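Local coordinates for protein deoxyribose-phosphate aldolase (Toxoplasma gondii, PDB 4EIV) that belongs to the deoxyribose-phosphate aldolase family and folds as a closed barrel of eight parallel strands wrapped by helices, at residues Ile50-Ala56 / Arg280-Glu284; Ala88-Phe92 / Val102-Ala106; Ala194-His200 / Phe249-Met253; Leu206-Met210 / Arg230-Ile234; Val241-Thr246 / Leu275-Leu279. All blocks are in the same frame, centred on the assembly; numbering follows the deposited sequence. Where two conformers were deposited one is given.

Contact 1 (Ile50-Ala56 / Arg280-Glu284); sequences IAAKDPA and RDCYE
Residues 50-52 end a helix and 53-56 follow as an extended loop with a cis peptide before P55; 280-284 is helical. The closest CA atoms, 8.1 Å apart, belong to I50 and R280. Hydrogen bonding is built on R280 (chi1 and chi2 t, chi3 m), long enough to gather carbonyls of the helix end and of the loop after it. R280 NH1 and NH2 both donate to P55 O, at 2.9 and 3.0 Å, while R280 NE and NH2 make weak bonds to I50 O, at 2.8 and 3.0 Å. Charge pairing adds K53 NZ to E284 OE2 at 2.8 Å, a salt bridge suited to two solvent-exposed side chains. A water accepts from R280 NH1 (2.9 Å) and donates to D54 O (3.0 Å) and E284 OE2 (2.8 Å). Among apolar groups, P55 CD meets Y283 CE2 at 3.5 Å. The arginine thus joins helix 41-52, after the first barrel strand, to helix 273-284, after the last; R24 of helix 17-27 touches P55 and Y283, and M251 of the second subunit packs on Y283.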
# COMPACT_ATOMS: atom_id res chain seq x y z
N ILE A 50 20.64 -1.30 11.40
CA ILE A 50 19.89 -2.21 10.51
C ILE A 50 18.49 -1.61 10.22
O ILE A 50 18.01 -1.69 9.10
CB ILE A 50 19.80 -3.64 11.06
CG1 ILE A 50 21.21 -4.20 11.30
CG2 ILE A 50 18.98 -4.53 10.11
CD1 ILE A 50 22.11 -4.20 10.08
N ALA A 51 17.88 -0.97 11.21
CA ALA A 51 16.60 -0.30 11.01
C ALA A 51 16.67 0.80 9.94
O ALA A 51 15.80 0.89 9.07
CB ALA A 51 16.11 0.33 12.34
N ALA A 52 17.75 1.58 9.97
CA ALA A 52 17.89 2.74 9.10
C ALA A 52 18.52 2.49 7.74
O ALA A 52 18.52 3.40 6.92
CB ALA A 52 18.66 3.84 9.84
N LYS A 53 19.04 1.30 7.50
CA LYS A 53 19.65 0.96 6.21
C LYS A 53 18.59 1.07 5.11
O LYS A 53 17.45 0.65 5.31
CB LYS A 53 20.22 -0.46 6.24
CG LYS A 53 21.01 -0.87 4.99
CD LYS A 53 21.64 -2.25 5.19
CE LYS A 53 22.62 -2.63 4.07
NZ LYS A 53 22.00 -2.70 2.73
N ASP A 54 18.98 1.56 3.95
CA ASP A 54 18.04 1.78 2.86
C ASP A 54 17.53 0.43 2.32
O ASP A 54 18.32 -0.46 2.03
CB ASP A 54 18.75 2.61 1.78
CG ASP A 54 17.82 3.18 0.73
OD1 ASP A 54 16.74 2.64 0.49
OD2 ASP A 54 18.22 4.18 0.08
N PRO A 55 16.20 0.23 2.22
CA PRO A 55 15.09 1.11 2.59
C PRO A 55 14.81 1.03 4.09
O PRO A 55 14.64 -0.05 4.66
CB PRO A 55 13.92 0.54 1.79
CG PRO A 55 14.22 -0.89 1.68
CD PRO A 55 15.71 -0.97 1.50
N ALA A 56 14.74 2.19 4.72
CA ALA A 56 14.53 2.26 6.15
C ALA A 56 13.16 1.76 6.56
O ALA A 56 12.16 1.93 5.84
CB ALA A 56 14.69 3.69 6.64
N ARG A 280 15.30 -8.04 6.23
CA ARG A 280 16.25 -7.30 5.42
C ARG A 280 17.11 -8.24 4.57
O ARG A 280 17.35 -7.96 3.39
CB ARG A 280 17.08 -6.34 6.27
CG ARG A 280 17.66 -5.28 5.37
CD ARG A 280 18.29 -4.13 6.08
NE ARG A 280 17.39 -3.20 6.77
CZ ARG A 280 16.57 -2.32 6.19
NH1 ARG A 280 16.34 -2.33 4.87
NH2 ARG A 280 15.92 -1.48 6.95
N ASP A 281 17.53 -9.37 5.14
CA ASP A 281 18.29 -10.36 4.39
C ASP A 281 17.49 -10.87 3.19
O ASP A 281 18.03 -11.04 2.09
CB ASP A 281 18.74 -11.51 5.30
CG ASP A 281 19.83 -11.07 6.31
OD1 ASP A 281 20.32 -9.92 6.25
OD2 ASP A 281 20.19 -11.89 7.18
N CYS A 282 16.20 -11.10 3.40
CA CYS A 282 15.33 -11.58 2.35
C CYS A 282 15.21 -10.54 1.23
O CYS A 282 15.41 -10.85 0.06
CB CYS A 282 13.96 -11.91 2.91
SG CYS A 282 12.82 -12.60 1.69
N TYR A 283 14.88 -9.31 1.60
CA TYR A 283 14.74 -8.25 0.62
C TYR A 283 16.01 -8.00 -0.18
O TYR A 283 15.96 -7.82 -1.41
CB TYR A 283 14.30 -6.94 1.26
CG TYR A 283 14.41 -5.81 0.29
CD1 TYR A 283 13.56 -5.75 -0.81
CD2 TYR A 283 15.40 -4.84 0.41
CE1 TYR A 283 13.67 -4.75 -1.75
CE2 TYR A 283 15.52 -3.82 -0.53
CZ TYR A 283 14.65 -3.79 -1.61
OH TYR A 283 14.73 -2.78 -2.54
N GLU A 284 17.15 -8.03 0.51
CA GLU A 284 18.43 -7.78 -0.16
C GLU A 284 18.81 -8.84 -1.19
O GLU A 284 19.71 -8.61 -1.99
CB GLU A 284 19.54 -7.56 0.88
CG GLU A 284 19.38 -6.22 1.59
CD GLU A 284 20.36 -5.99 2.71
OE1 GLU A 284 21.20 -6.89 2.98
OE2 GLU A 284 20.31 -4.90 3.33
O HOH W 1 17.99 -3.38 2.79

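Contact 2 (Ala88-Phe92 / Val102-Ala106); sequences AAVNF and VSLEA
V90, in rotamer m, points from its strand at the helix and overlaps V102 and A106: its CG2 lies 3.5 Å from V102 CG1, and its CG1 lies 4.3 Å from A106 CB and 3.8 Å from E105 CB. Branched valines and a small alanine let the helix lie close; the axes of strand 88-90 and helix 102-106 approach to 8.5 Å and run nearly antiparallel, at 169°. CA atoms pair V90 with E105 (6.1 Å) and N91 with V102 (5.6 Å). This is the strand-helix half of the beta-alpha-beta unit 85-90, 99-111, 116-120, the repeating element of a TIM-type barrel. Just past the strand, N91 adopts a left-handed backbone (phi 67°, psi 22°), a conformation asparagine tolerates well. N91 N donates to E105 OE2 at 2.9 Å, so the glutamate, one turn on from V102, takes up the backbone NH just past the strand end. N91 CG packs 3.3 Å from V102 CG2, while the amide's OD1 accepts from G97 N and its ND2 donates to L120 O. One water accepts from F92 N (3.1 Å) and lies 2.7 Å from both A89 O and E105 OE1.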
# COMPACT_ATOMS: atom_id res chain seq x y z
N ALA A 88 9.07 6.38 21.87
CA ALA A 88 9.45 6.23 23.27
C ALA A 88 8.37 5.45 24.04
O ALA A 88 7.20 5.85 24.04
CB ALA A 88 9.62 7.60 23.91
N ALA A 89 8.81 4.37 24.70
CA ALA A 89 7.92 3.49 25.46
C ALA A 89 7.77 4.01 26.89
O ALA A 89 8.73 4.02 27.67
CB ALA A 89 8.51 2.07 25.43
N VAL A 90 6.57 4.47 27.22
CA VAL A 90 6.29 5.07 28.54
C VAL A 90 5.37 4.14 29.35
O VAL A 90 4.60 3.36 28.79
CB VAL A 90 5.69 6.50 28.43
CG1 VAL A 90 6.65 7.40 27.62
CG2 VAL A 90 4.30 6.50 27.81
N ASN A 91 5.52 4.21 30.67
CA ASN A 91 4.84 3.32 31.62
C ASN A 91 5.34 1.87 31.52
O ASN A 91 4.62 0.97 31.90
CB ASN A 91 3.32 3.36 31.50
CG ASN A 91 2.60 3.17 32.84
OD1 ASN A 91 3.21 3.23 33.93
ND2 ASN A 91 1.29 2.93 32.77
N PHE A 92 6.54 1.68 30.98
CA PHE A 92 7.14 0.38 30.84
C PHE A 92 8.03 0.08 32.05
O PHE A 92 8.57 0.98 32.68
CB PHE A 92 8.01 0.30 29.56
CG PHE A 92 7.26 -0.10 28.30
CD1 PHE A 92 7.66 -1.22 27.58
CD2 PHE A 92 6.20 0.67 27.85
CE1 PHE A 92 6.98 -1.59 26.42
CE2 PHE A 92 5.52 0.31 26.68
CZ PHE A 92 5.91 -0.82 25.99
N VAL A 102 3.57 9.08 34.14
CA VAL A 102 3.68 8.69 32.74
C VAL A 102 3.73 9.93 31.84
O VAL A 102 4.49 9.98 30.88
CB VAL A 102 2.57 7.71 32.32
CG1 VAL A 102 2.78 7.27 30.90
CG2 VAL A 102 2.57 6.48 33.25
N SER A 103 2.92 10.93 32.15
CA SER A 103 2.98 12.16 31.40
C SER A 103 4.39 12.77 31.46
O SER A 103 4.90 13.26 30.44
CB SER A 103 1.93 13.12 31.90
OG SER A 103 0.66 12.62 31.59
N LEU A 104 5.04 12.72 32.62
CA LEU A 104 6.39 13.27 32.77
C LEU A 104 7.42 12.51 31.89
O LEU A 104 8.30 13.14 31.29
CB LEU A 104 6.81 13.34 34.25
CG LEU A 104 6.10 14.43 35.10
CD1 LEU A 104 6.44 14.29 36.58
CD2 LEU A 104 6.40 15.86 34.64
N GLU A 105 7.29 11.19 31.78
CA GLU A 105 8.14 10.41 30.87
C GLU A 105 7.94 10.87 29.43
O GLU A 105 8.90 11.04 28.67
CB GLU A 105 7.83 8.92 30.90
CG GLU A 105 8.01 8.21 32.19
CD GLU A 105 7.81 6.75 31.96
OE1 GLU A 105 8.73 6.12 31.40
OE2 GLU A 105 6.74 6.22 32.30
N ALA A 106 6.68 11.01 29.03
CA ALA A 106 6.33 11.41 27.66
C ALA A 106 6.86 12.80 27.34
O ALA A 106 7.42 13.01 26.27
CB ALA A 106 4.82 11.32 27.45
O HOH W 2 8.84 3.64 30.34
O HOH W 3 7.94 3.63 33.50

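Contact 3 (Ala194-His200 / Phe249-Met253); sequences ATMFTVH and FLMQM
A capping box opens helix 196-210, and beside it two neighbouring helices of the barrel's outer layer meet. T195, at the N-cap with chi1 p, accepts from T198 N through OG1 at 3.1 Å, and T198 OG1, also on a p rotamer, accepts from T195 N at 3.1 Å; a threonine hydroxyl is short enough to serve the amides that the first helical turn leaves without backbone acceptors. Segments 196-200 and 249-253 cross at -31° with their axes 11.0 Å apart, a separation bridged by long side chains. CA atoms come nearest at M196 and F249, 7.3 Å. F249 (chi1 m) swings its ring end toward the cap: CZ lies 4.0 Å from A194 CB and 3.7 Å from A194 O, which approaches the ring edge, while CE1 is 3.7 Å from T195 C and 3.8 Å from V199 CG2. One turn on, Q252, fully extended in chi1 and chi2 (t, t), donates from NE2 to M196 O at 2.9 Å and nearly straight (167°); its CD rests 3.8 Å from V199 CG1. An amide suits this place because its neutral NH2 has two hydrogens, one for M196 O and the other for E256 OE2. Beneath the pair lies strand 233-237, with I236 touching A194, V199 and F249, while on the far helix L250 and M251 pack on F21 and W286 of the second subunit.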
# COMPACT_ATOMS: atom_id res chain seq x y z
N ALA A 194 0.91 -10.76 19.97
CA ALA A 194 -0.28 -10.80 19.16
C ALA A 194 -0.64 -12.21 18.76
O ALA A 194 0.23 -13.04 18.47
CB ALA A 194 -0.11 -9.97 17.88
N THR A 195 -1.94 -12.47 18.74
CA THR A 195 -2.46 -13.72 18.16
C THR A 195 -3.59 -13.36 17.21
O THR A 195 -4.11 -12.23 17.23
CB THR A 195 -3.03 -14.67 19.20
OG1 THR A 195 -4.09 -14.02 19.89
CG2 THR A 195 -1.96 -15.17 20.19
N MET A 196 -3.96 -14.30 16.36
CA MET A 196 -5.10 -14.11 15.48
C MET A 196 -6.32 -13.68 16.31
O MET A 196 -7.06 -12.76 15.96
CB MET A 196 -5.34 -15.42 14.72
CG MET A 196 -6.47 -15.42 13.74
SD MET A 196 -6.50 -17.01 12.90
CE MET A 196 -8.04 -16.82 11.99
N PHE A 197 -6.50 -14.33 17.45
CA PHE A 197 -7.62 -14.04 18.36
C PHE A 197 -7.60 -12.61 18.83
O PHE A 197 -8.61 -11.92 18.71
CB PHE A 197 -7.56 -15.03 19.55
CG PHE A 197 -8.56 -14.75 20.64
CD1 PHE A 197 -9.89 -15.05 20.47
CD2 PHE A 197 -8.15 -14.17 21.82
CE1 PHE A 197 -10.81 -14.79 21.49
CE2 PHE A 197 -9.06 -13.92 22.84
CZ PHE A 197 -10.38 -14.22 22.66
N THR A 198 -6.47 -12.14 19.35
CA THR A 198 -6.45 -10.76 19.84
C THR A 198 -6.55 -9.74 18.73
O THR A 198 -7.16 -8.67 18.91
CB THR A 198 -5.25 -10.47 20.77
OG1 THR A 198 -4.00 -10.54 20.06
CG2 THR A 198 -5.24 -11.39 21.95
N VAL A 199 -5.94 -10.00 17.58
CA VAL A 199 -6.06 -9.06 16.46
C VAL A 199 -7.52 -8.96 16.00
O VAL A 199 -7.99 -7.89 15.63
CB VAL A 199 -5.09 -9.43 15.30
CG1 VAL A 199 -5.41 -8.62 14.02
CG2 VAL A 199 -3.65 -9.23 15.74
N HIS A 200 -8.23 -10.08 15.99
CA HIS A 200 -9.65 -10.07 15.63
C HIS A 200 -10.48 -9.20 16.59
O HIS A 200 -11.26 -8.34 16.15
CB HIS A 200 -10.16 -11.52 15.57
CG HIS A 200 -11.61 -11.64 15.23
ND1 HIS A 200 -12.54 -12.17 16.10
CD2 HIS A 200 -12.30 -11.25 14.14
CE1 HIS A 200 -13.73 -12.14 15.53
NE2 HIS A 200 -13.61 -11.59 14.34
N PHE A 249 -0.51 -12.48 9.57
CA PHE A 249 -1.19 -11.27 10.00
C PHE A 249 -1.56 -10.33 8.85
O PHE A 249 -2.57 -9.64 8.93
CB PHE A 249 -0.41 -10.54 11.10
CG PHE A 249 -0.39 -11.26 12.42
CD1 PHE A 249 -1.57 -11.42 13.15
CD2 PHE A 249 0.79 -11.75 12.96
CE1 PHE A 249 -1.57 -12.06 14.36
CE2 PHE A 249 0.80 -12.38 14.20
CZ PHE A 249 -0.38 -12.56 14.90
N LEU A 250 -0.73 -10.25 7.79
CA LEU A 250 -1.08 -9.41 6.64
C LEU A 250 -2.38 -9.89 6.00
O LEU A 250 -3.22 -9.09 5.65
CB LEU A 250 0.02 -9.41 5.59
CG LEU A 250 1.35 -8.77 5.99
CD1 LEU A 250 2.43 -9.02 4.93
CD2 LEU A 250 1.15 -7.30 6.23
N MET A 251 -2.50 -11.20 5.81
CA MET A 251 -3.71 -11.77 5.24
C MET A 251 -4.92 -11.56 6.13
O MET A 251 -6.01 -11.24 5.64
CB MET A 251 -3.52 -13.25 4.94
CG MET A 251 -2.50 -13.51 3.85
SD MET A 251 -2.92 -12.78 2.25
CE MET A 251 -4.11 -13.96 1.60
N GLN A 252 -4.74 -11.73 7.44
CA GLN A 252 -5.82 -11.47 8.39
C GLN A 252 -6.29 -10.01 8.30
O GLN A 252 -7.48 -9.75 8.26
CB GLN A 252 -5.38 -11.78 9.82
CG GLN A 252 -6.47 -11.52 10.85
CD GLN A 252 -6.11 -11.89 12.27
OE1 GLN A 252 -4.95 -12.12 12.59
NE2 GLN A 252 -7.12 -11.94 13.14
N MET A 253 -5.34 -9.08 8.26
CA MET A 253 -5.69 -7.67 8.16
C MET A 253 -6.47 -7.37 6.87
O MET A 253 -7.47 -6.67 6.91
CB MET A 253 -4.44 -6.81 8.18
CG MET A 253 -3.82 -6.64 9.53
SD MET A 253 -4.81 -5.61 10.64
CE MET A 253 -4.79 -4.00 9.94

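Contact 4 (Leu206-Met210 / Arg230-Ile234); sequences LREYM and RCIGI
I232 lies at the centre of this contact, a beta-branched residue on an extended backbone (phi -132°, psi 130°) that points at the last turn of helix 196-210. L206 and M210, one turn apart on that helix, both close on it. L206 (chi1 t, chi2 p) sets CD1 3.6 Å from I232 CB and CD2 3.6 Å from I232 O; M210 (m, m, t) bends its flexible thioether so that CE reaches I232 CB at 3.6 Å and R230 O at 3.2 Å. The CA register pairs L206 with I232 at 7.7 Å and M210 with R230 at 7.9 Å, so the chain runs back along the helix, the return from helix to next strand that follows each beta-alpha unit of such a barrel. Y209 adds CE2, 3.7 Å from I232 CD1, and its hydroxyl takes a hydrogen bond from R230 NH1 (NH1 to OH 2.9 Å, 168°), so a polar pair borders the apolar cluster. R230 is anchored further by NH2 bonds to the A180 and L176 carbonyls. G233 begins strand 233-237, paired with strands 182-184 and 267-271, and L176 of helix 165-178 packs against both Y209 and I232.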
# COMPACT_ATOMS: atom_id res chain seq x y z
N LEU A 206 -12.16 -1.49 17.03
CA LEU A 206 -11.89 -0.31 16.23
C LEU A 206 -12.99 -0.05 15.20
O LEU A 206 -13.41 1.09 15.01
CB LEU A 206 -10.54 -0.44 15.56
CG LEU A 206 -10.12 0.74 14.71
CD1 LEU A 206 -10.22 2.05 15.46
CD2 LEU A 206 -8.72 0.49 14.21
N ARG A 207 -13.49 -1.10 14.55
CA ARG A 207 -14.56 -0.98 13.55
C ARG A 207 -15.79 -0.35 14.19
O ARG A 207 -16.36 0.60 13.65
CB ARG A 207 -14.92 -2.36 12.98
CG ARG A 207 -15.98 -2.33 11.87
CD ARG A 207 -16.17 -3.69 11.17
NE ARG A 207 -14.88 -4.29 10.83
CZ ARG A 207 -14.32 -5.36 11.41
NH1 ARG A 207 -14.96 -6.07 12.34
NH2 ARG A 207 -13.12 -5.77 11.02
N GLU A 208 -16.17 -0.85 15.35
CA GLU A 208 -17.35 -0.35 16.05
C GLU A 208 -17.16 1.05 16.58
O GLU A 208 -18.09 1.83 16.58
CB GLU A 208 -17.74 -1.30 17.17
CG GLU A 208 -18.20 -2.62 16.62
CD GLU A 208 -18.56 -3.63 17.68
OE1 GLU A 208 -19.09 -4.69 17.29
OE2 GLU A 208 -18.31 -3.38 18.88
N TYR A 209 -15.95 1.37 17.02
CA TYR A 209 -15.67 2.70 17.51
C TYR A 209 -15.81 3.73 16.38
O TYR A 209 -16.35 4.84 16.58
CB TYR A 209 -14.26 2.74 18.11
CG TYR A 209 -13.96 4.07 18.73
CD1 TYR A 209 -14.48 4.40 19.98
CD2 TYR A 209 -13.18 5.01 18.07
CE1 TYR A 209 -14.22 5.62 20.55
CE2 TYR A 209 -12.92 6.23 18.63
CZ TYR A 209 -13.44 6.54 19.88
OH TYR A 209 -13.18 7.75 20.45
N MET A 210 -15.35 3.36 15.19
CA MET A 210 -15.43 4.26 14.02
C MET A 210 -16.86 4.53 13.55
O MET A 210 -17.13 5.61 13.02
CB MET A 210 -14.61 3.72 12.85
CG MET A 210 -13.12 3.63 13.09
SD MET A 210 -12.33 5.14 13.68
CE MET A 210 -10.67 4.80 13.11
N ARG A 230 -11.88 10.10 13.76
CA ARG A 230 -10.46 10.33 13.54
C ARG A 230 -9.78 9.04 13.08
O ARG A 230 -10.33 7.94 13.24
CB ARG A 230 -9.81 10.86 14.82
CG ARG A 230 -9.70 9.82 15.95
CD ARG A 230 -9.18 10.41 17.26
NE ARG A 230 -8.83 9.35 18.21
CZ ARG A 230 -9.69 8.71 18.99
NH1 ARG A 230 -10.99 9.00 18.94
NH2 ARG A 230 -9.25 7.74 19.83
N CYS A 231 -8.58 9.18 12.50
CA CYS A 231 -7.81 8.06 11.99
C CYS A 231 -7.19 7.31 13.15
O CYS A 231 -6.51 7.93 13.98
CB CYS A 231 -6.69 8.56 11.07
SG CYS A 231 -5.65 7.27 10.34
N ILE A 232 -7.42 6.00 13.21
CA ILE A 232 -6.86 5.17 14.29
C ILE A 232 -6.22 3.91 13.70
O ILE A 232 -6.82 3.21 12.89
CB ILE A 232 -7.89 4.82 15.38
CG1 ILE A 232 -8.49 6.12 15.96
CG2 ILE A 232 -7.23 4.01 16.50
CD1 ILE A 232 -9.73 5.94 16.80
N GLY A 233 -4.99 3.65 14.10
CA GLY A 233 -4.29 2.52 13.58
C GLY A 233 -4.21 1.34 14.50
O GLY A 233 -4.57 1.39 15.68
N ILE A 234 -3.77 0.22 13.93
CA ILE A 234 -3.49 -0.99 14.71
C ILE A 234 -2.03 -1.38 14.50
O ILE A 234 -1.52 -1.37 13.38
CB ILE A 234 -4.40 -2.19 14.36
CG1 ILE A 234 -4.18 -3.34 15.35
CG2 ILE A 234 -4.11 -2.70 12.98
CD1 ILE A 234 -5.10 -4.50 15.12

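Contact 5 (Val241-Thr246 / Leu275-Leu279); sequences VHMAET and LLKEL
V241 and H242 are extended (psi 166° and 174°) and lead into a helix that begins at 243, with H242 at the N-cap; 275-279 is regular helix, and H242 and L275 form the closest CA pair at 5.9 Å. Within the first turn, T246 OG1 donates to H242 O at 3.0 Å. The M243 amide, at a helix start where such groups lack an acceptor in the turn before, is met from the other helix: M243 N donates to E278 OE1 at 2.8 Å. The two elements are the last two helices of the TIM-type barrel, side by side in its outer layer, and E278 is long enough (chi1 and chi2 t) to span the gap. A water extends the bridge, donating to E278 OE1 (2.8 Å) and lying 3.2 Å from H242 ND1. Beside it L275 and L279 pack on T246 and M243: L275 CD2 is 3.6 Å from T246 OG1, and M243 SD meets L279 CD2 at 3.6 Å. Y18 of the second subunit packs on M243.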
# COMPACT_ATOMS: atom_id res chain seq x y z
N VAL A 241 8.73 -14.01 16.76
CA VAL A 241 8.36 -14.95 15.69
C VAL A 241 9.10 -14.64 14.39
O VAL A 241 9.68 -13.55 14.21
CB VAL A 241 6.85 -14.97 15.41
CG1 VAL A 241 6.09 -15.43 16.69
CG2 VAL A 241 6.38 -13.64 14.91
N HIS A 242 9.05 -15.60 13.47
CA HIS A 242 9.69 -15.47 12.16
C HIS A 242 8.79 -14.81 11.10
O HIS A 242 7.61 -14.53 11.33
CB HIS A 242 10.13 -16.85 11.67
CG HIS A 242 11.09 -17.53 12.58
ND1 HIS A 242 12.40 -17.13 12.70
CD2 HIS A 242 10.95 -18.61 13.40
CE1 HIS A 242 13.02 -17.91 13.57
NE2 HIS A 242 12.16 -18.81 14.01
N MET A 243 9.38 -14.56 9.93
CA MET A 243 8.65 -13.91 8.85
C MET A 243 7.36 -14.63 8.44
O MET A 243 6.36 -13.97 8.18
CB MET A 243 9.56 -13.69 7.64
CG MET A 243 8.87 -12.94 6.49
SD MET A 243 9.96 -12.49 5.12
CE MET A 243 10.41 -14.10 4.52
N ALA A 244 7.37 -15.96 8.39
CA ALA A 244 6.16 -16.67 7.96
C ALA A 244 4.95 -16.41 8.86
O ALA A 244 3.84 -16.14 8.37
CB ALA A 244 6.45 -18.15 7.91
N GLU A 245 5.17 -16.45 10.16
CA GLU A 245 4.10 -16.17 11.12
C GLU A 245 3.63 -14.73 10.97
O GLU A 245 2.45 -14.42 11.09
CB GLU A 245 4.57 -16.42 12.57
CG GLU A 245 4.72 -17.89 12.98
CD GLU A 245 5.96 -18.62 12.44
OE1 GLU A 245 6.07 -19.84 12.68
OE2 GLU A 245 6.83 -18.00 11.78
N THR A 246 4.57 -13.82 10.71
CA THR A 246 4.23 -12.43 10.58
C THR A 246 3.32 -12.22 9.33
O THR A 246 2.37 -11.43 9.37
CB THR A 246 5.52 -11.57 10.55
OG1 THR A 246 6.31 -11.84 11.72
CG2 THR A 246 5.20 -10.14 10.51
N LEU A 275 14.04 -10.73 13.75
CA LEU A 275 13.03 -10.67 12.68
C LEU A 275 13.41 -9.59 11.67
O LEU A 275 13.32 -9.79 10.46
CB LEU A 275 11.62 -10.48 13.24
CG LEU A 275 10.47 -10.28 12.23
CD1 LEU A 275 10.38 -11.44 11.24
CD2 LEU A 275 9.17 -10.17 13.01
N LEU A 276 13.81 -8.41 12.15
CA LEU A 276 14.26 -7.34 11.27
C LEU A 276 15.36 -7.82 10.33
O LEU A 276 15.32 -7.58 9.12
CB LEU A 276 14.73 -6.13 12.08
CG LEU A 276 15.38 -5.01 11.27
CD1 LEU A 276 14.42 -4.52 10.15
CD2 LEU A 276 15.84 -3.88 12.18
N LYS A 277 16.35 -8.53 10.88
CA LYS A 277 17.43 -9.04 10.07
C LYS A 277 16.95 -10.09 9.05
O LYS A 277 17.41 -10.09 7.93
CB LYS A 277 18.58 -9.57 10.93
CG LYS A 277 19.34 -8.43 11.66
CD LYS A 277 20.51 -8.89 12.52
CE LYS A 277 20.05 -9.55 13.81
NZ LYS A 277 21.21 -9.89 14.68
N GLU A 278 15.99 -10.94 9.44
CA GLU A 278 15.42 -11.91 8.51
C GLU A 278 14.75 -11.18 7.34
O GLU A 278 14.93 -11.54 6.17
CB GLU A 278 14.39 -12.81 9.20
CG GLU A 278 13.84 -13.89 8.25
CD GLU A 278 12.74 -14.77 8.83
OE1 GLU A 278 12.22 -14.48 9.93
OE2 GLU A 278 12.42 -15.79 8.19
N LEU A 279 14.02 -10.13 7.65
CA LEU A 279 13.31 -9.38 6.61
C LEU A 279 14.31 -8.72 5.67
O LEU A 279 14.17 -8.82 4.44
CB LEU A 279 12.43 -8.30 7.23
CG LEU A 279 11.27 -8.77 8.11
CD1 LEU A 279 10.55 -7.56 8.72
CD2 LEU A 279 10.29 -9.65 7.35
O HOH W 4 13.42 -14.08 12.46
O HOH W 5 10.05 -17.45 8.28

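Contact 2 is the most buried, a valine-lined strand-helix pairing on the opposite side of the chain's centre from contacts 3 and 5; the other four are partly buried. Contacts 1 and 5 share helix 273-284 and touch through I50 and L276, but the first rests mainly on arginine-to-carbonyl bonds and a surface salt bridge, the second on a glutamate over leucine packing. Contacts 3 and 4 share helix 196-210 and also touch where M253 of helix 243-257 packs on I234 of strand 233-237; a glutamine-to-backbone bond serves helix-helix crossing in one, an apolar cluster bordered by an arginine-tyrosine hydrogen bond the other. Contacts 1, 3 and 5 reach the second subunit, which does not touch contacts 2 and 4.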